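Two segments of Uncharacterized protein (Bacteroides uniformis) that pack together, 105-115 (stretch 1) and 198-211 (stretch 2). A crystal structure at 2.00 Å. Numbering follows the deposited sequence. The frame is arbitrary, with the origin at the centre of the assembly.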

# COMPACT_ATOMS: atom_id res chain seq x y z
N PRO A 105 -7.19 2.75 7.18
CA PRO A 105 -6.75 1.56 6.43
C PRO A 105 -7.50 0.33 6.92
O PRO A 105 -7.94 0.33 8.08
CB PRO A 105 -5.25 1.46 6.75
CG PRO A 105 -5.08 2.13 8.06
CD PRO A 105 -6.15 3.21 8.13
N TYR A 106 -7.66 -0.70 6.09
CA TYR A 106 -8.33 -1.91 6.57
C TYR A 106 -7.46 -2.60 7.62
O TYR A 106 -7.96 -3.08 8.63
CB TYR A 106 -8.64 -2.86 5.40
CG TYR A 106 -9.55 -2.25 4.35
CD1 TYR A 106 -10.76 -1.65 4.72
CD2 TYR A 106 -9.21 -2.28 3.01
CE1 TYR A 106 -11.59 -1.07 3.76
CE2 TYR A 106 -10.03 -1.70 2.04
CZ TYR A 106 -11.23 -1.09 2.43
OH TYR A 106 -12.05 -0.52 1.50
N ILE A 107 -6.15 -2.60 7.38
CA ILE A 107 -5.15 -3.22 8.25
C ILE A 107 -3.95 -2.29 8.42
O ILE A 107 -3.48 -1.71 7.44
CB ILE A 107 -4.70 -4.60 7.64
CG1 ILE A 107 -5.86 -5.62 7.62
CG2 ILE A 107 -3.43 -5.16 8.36
CD1 ILE A 107 -5.55 -6.90 6.90
N ARG A 108 -3.40 -2.24 9.65
CA ARG A 108 -2.14 -1.55 9.95
C ARG A 108 -1.08 -2.61 10.24
O ARG A 108 -1.34 -3.51 11.04
CB ARG A 108 -2.30 -0.62 11.18
CG ARG A 108 -3.14 0.60 10.94
CD ARG A 108 -3.28 1.46 12.20
NE ARG A 108 -4.18 2.57 11.92
CZ ARG A 108 -5.46 2.63 12.24
NH1 ARG A 108 -6.01 1.70 13.01
NH2 ARG A 108 -6.20 3.67 11.86
N VAL A 109 0.10 -2.55 9.59
CA VAL A 109 1.17 -3.50 9.90
C VAL A 109 1.95 -2.92 11.08
O VAL A 109 2.43 -1.79 10.98
CB VAL A 109 2.08 -3.86 8.71
CG1 VAL A 109 3.15 -4.85 9.14
CG2 VAL A 109 1.27 -4.43 7.56
N LYS A 110 2.05 -3.67 12.17
CA LYS A 110 2.73 -3.17 13.37
C LYS A 110 4.07 -3.83 13.62
O LYS A 110 4.24 -5.04 13.38
CB LYS A 110 1.84 -3.32 14.62
CG LYS A 110 0.44 -2.68 14.50
CD LYS A 110 0.46 -1.17 14.16
CE LYS A 110 0.82 -0.25 15.30
NZ LYS A 110 0.84 1.17 14.87
N SER A 111 5.00 -3.03 14.19
CA SER A 111 6.37 -3.42 14.52
C SER A 111 7.03 -4.22 13.35
O SER A 111 7.55 -5.30 13.60
CB SER A 111 6.37 -4.23 15.82
OG SER A 111 5.83 -3.45 16.87
N PRO A 112 6.94 -3.76 12.07
CA PRO A 112 7.53 -4.56 11.00
C PRO A 112 9.05 -4.60 11.10
O PRO A 112 9.69 -3.59 11.42
CB PRO A 112 7.06 -3.83 9.74
CG PRO A 112 6.91 -2.43 10.15
CD PRO A 112 6.36 -2.51 11.53
N LYS A 113 9.62 -5.79 10.87
CA LYS A 113 11.06 -6.04 10.88
C LYS A 113 11.38 -6.99 9.73
O LYS A 113 10.75 -8.04 9.65
CB LYS A 113 11.46 -6.64 12.23
CG LYS A 113 12.88 -6.37 12.69
CD LYS A 113 13.12 -7.06 14.04
CE LYS A 113 14.54 -6.92 14.55
NZ LYS A 113 14.77 -7.75 15.77
N VAL A 114 12.32 -6.62 8.83
CA VAL A 114 12.74 -7.50 7.73
C VAL A 114 14.27 -7.60 7.80
O VAL A 114 14.96 -6.58 7.69
CB VAL A 114 12.25 -7.09 6.31
CG1 VAL A 114 12.60 -8.16 5.28
CG2 VAL A 114 10.74 -6.82 6.29
N GLU A 115 14.80 -8.81 8.01
CA GLU A 115 16.24 -8.92 8.08
C GLU A 115 16.76 -10.22 7.48
O GLU A 115 16.04 -11.23 7.36
CB GLU A 115 16.77 -8.74 9.52
CG GLU A 115 16.13 -9.59 10.59
CD GLU A 115 16.60 -9.28 12.00
OE1 GLU A 115 16.83 -8.08 12.31
OE2 GLU A 115 16.72 -10.23 12.81
N TYR A 198 14.56 -4.93 -2.51
CA TYR A 198 13.58 -4.26 -1.68
C TYR A 198 12.49 -5.26 -1.29
O TYR A 198 11.98 -6.00 -2.15
CB TYR A 198 13.03 -3.05 -2.44
CG TYR A 198 14.08 -1.99 -2.73
CD1 TYR A 198 15.07 -2.19 -3.70
CD2 TYR A 198 14.13 -0.80 -2.00
CE1 TYR A 198 16.02 -1.22 -3.98
CE2 TYR A 198 15.07 0.19 -2.29
CZ TYR A 198 16.02 -0.03 -3.27
OH TYR A 198 16.99 0.92 -3.53
N PHE A 199 12.25 -5.36 0.02
CA PHE A 199 11.29 -6.30 0.62
C PHE A 199 10.18 -5.51 1.26
O PHE A 199 10.42 -4.44 1.84
CB PHE A 199 12.00 -7.23 1.62
CG PHE A 199 13.08 -8.07 0.99
CD1 PHE A 199 12.79 -9.32 0.43
CD2 PHE A 199 14.38 -7.58 0.87
CE1 PHE A 199 13.79 -10.06 -0.21
CE2 PHE A 199 15.37 -8.33 0.23
CZ PHE A 199 15.07 -9.56 -0.32
N ARG A 200 8.96 -5.99 1.11
CA ARG A 200 7.80 -5.27 1.64
C ARG A 200 6.75 -6.22 2.17
O ARG A 200 6.22 -7.07 1.44
CB ARG A 200 7.21 -4.36 0.55
CG ARG A 200 6.30 -3.23 1.07
CD ARG A 200 5.67 -2.55 -0.13
NE ARG A 200 5.04 -1.26 0.20
CZ ARG A 200 4.26 -0.57 -0.63
NH1 ARG A 200 4.01 -1.03 -1.84
NH2 ARG A 200 3.73 0.58 -0.25
N ILE A 201 6.45 -6.10 3.46
CA ILE A 201 5.39 -6.89 4.09
C ILE A 201 4.05 -6.33 3.61
O ILE A 201 3.85 -5.12 3.72
CB ILE A 201 5.46 -6.81 5.65
CG1 ILE A 201 6.75 -7.41 6.19
CG2 ILE A 201 4.18 -7.47 6.31
CD1 ILE A 201 7.16 -6.85 7.59
N GLY A 202 3.17 -7.20 3.13
CA GLY A 202 1.81 -6.86 2.73
C GLY A 202 0.77 -7.69 3.48
O GLY A 202 1.02 -8.85 3.83
N ALA A 203 -0.40 -7.12 3.72
CA ALA A 203 -1.52 -7.81 4.36
C ALA A 203 -2.79 -7.44 3.66
O ALA A 203 -3.09 -6.26 3.52
CB ALA A 203 -1.61 -7.47 5.85
N LEU A 204 -3.50 -8.46 3.16
CA LEU A 204 -4.75 -8.32 2.42
C LEU A 204 -5.94 -8.64 3.33
O LEU A 204 -6.10 -9.76 3.82
CB LEU A 204 -4.76 -9.22 1.15
CG LEU A 204 -5.99 -9.07 0.22
CD1 LEU A 204 -6.07 -7.67 -0.41
CD2 LEU A 204 -6.00 -10.17 -0.89
N ALA A 205 -6.80 -7.64 3.54
CA ALA A 205 -8.00 -7.79 4.36
C ALA A 205 -9.16 -8.39 3.57
O ALA A 205 -9.13 -8.42 2.35
CB ALA A 205 -8.43 -6.43 4.92
N ASP A 206 -10.20 -8.81 4.30
CA ASP A 206 -11.49 -9.29 3.82
C ASP A 206 -12.53 -8.37 4.49
O ASP A 206 -12.60 -8.31 5.72
CB ASP A 206 -11.63 -10.78 4.15
CG ASP A 206 -12.99 -11.38 3.86
OD1 ASP A 206 -13.62 -10.97 2.85
OD2 ASP A 206 -13.41 -12.28 4.61
N VAL A 207 -13.22 -7.52 3.66
CA VAL A 207 -14.17 -6.46 4.04
C VAL A 207 -15.37 -6.40 3.06
O VAL A 207 -15.18 -6.60 1.85
CB VAL A 207 -13.45 -5.06 4.07
CG1 VAL A 207 -14.32 -3.97 4.71
CG2 VAL A 207 -12.08 -5.11 4.75
N SER A 208 -16.59 -6.08 3.56
CA SER A 208 -17.76 -5.96 2.70
C SER A 208 -18.18 -4.53 2.35
O SER A 208 -17.96 -3.61 3.14
CB SER A 208 -18.95 -6.62 3.36
OG SER A 208 -19.88 -5.60 3.70
N GLY A 209 -18.91 -4.38 1.25
CA GLY A 209 -19.50 -3.11 0.81
C GLY A 209 -18.50 -2.15 0.20
O GLY A 209 -18.89 -1.11 -0.34
N VAL A 210 -17.22 -2.54 0.21
CA VAL A 210 -16.12 -1.69 -0.19
C VAL A 210 -15.53 -2.10 -1.53
O VAL A 210 -14.46 -1.61 -1.90
CB VAL A 210 -15.06 -1.63 0.94
CG1 VAL A 210 -15.72 -1.23 2.27
CG2 VAL A 210 -14.32 -2.95 1.08
N GLY A 211 -16.24 -2.96 -2.26
CA GLY A 211 -15.77 -3.43 -3.56
C GLY A 211 -14.50 -4.25 -3.43
O GLY A 211 -14.38 -5.07 -2.52
O HOH W 1 -11.92 -1.19 -1.11

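No hydrogen bond joins these two stretches directly, although both are built largely of β-strand; the one polar link runs through a single water. Water 1 lies 2.7 Å from the OH of Y106 and donates a hydrogen bond to the backbone O of V210, also at 2.7 Å. Everything else that holds the contact together is apolar packing, with 565 Å² buried over both sides.

The backbone spacing explains the missing bonds. The axis of strand 107-110 approaches that of strand 198-206 no closer than 8.0 Å, and strand 112-115 comes to 8.3 Å, too far for main-chain N–H and C=O groups to pair. The strands face each other through their side chains, running roughly antiparallel, at 149° and 144°. The first stretch turns a corner at S111, whose phi and psi are both positive (45/47), so its two strands belong to different sheets or faces, yet both meet the same long partner strand. The register descends accordingly: Y106 lies nearest A205, P112 nearest I201, and V114 nearest F199.

The first rule to read here is alternation. On the long strand F199, I201, A203 and A205 direct their CA-to-CB bonds toward the first stretch, while R200, L204 and D206 point away, and G202 has no side chain to place. I107 and V109 point toward the partner in the same manner, with R108 between them pointing away. R108 and R200 point away from the contact, and their guanidinium groups find hydrogen bonds elsewhere in the structure.

The second rule is matching of size. I107 meets two alanines: its CD1 lies 3.5 Å from CB of A205, and its CG2 lies 3.9 Å from CB of A203. The short methyl side chains leave room for the branched isoleucine to come in close. Farther along, I201 takes the larger role and reaches both strands of the first stretch. Its CG2 is 4.0 Å from CG1 of V109, before the corner, while its CD1 sits 3.7 Å from CB of P112 and 3.8 Å from CG2 of V114, beyond it. One isoleucine thus bridges the bend. V114 also sets CG1 3.8 Å from CB of F199, whose side chain starts toward the contact but leads away at its end.

Y106 anchors the other end and loses 92 Å² to the partner. Its CB packs 3.6 Å from CB of A205, and one ring face receives V207: CG2 stands 4.1 Å from the ring centroid and 26° off the normal, a CH-π contact, weak and largely dispersive, in which a methyl group rests over the aromatic π cloud. Beyond the strand, V210 closes on the phenol end, its CG2 3.9 Å from CZ and its CB 3.3 Å from OH of Y106. The tyrosine therefore works in two modes, packing its ring against aliphatic carbon while its hydroxyl reaches the water that ties it to the loop backbone.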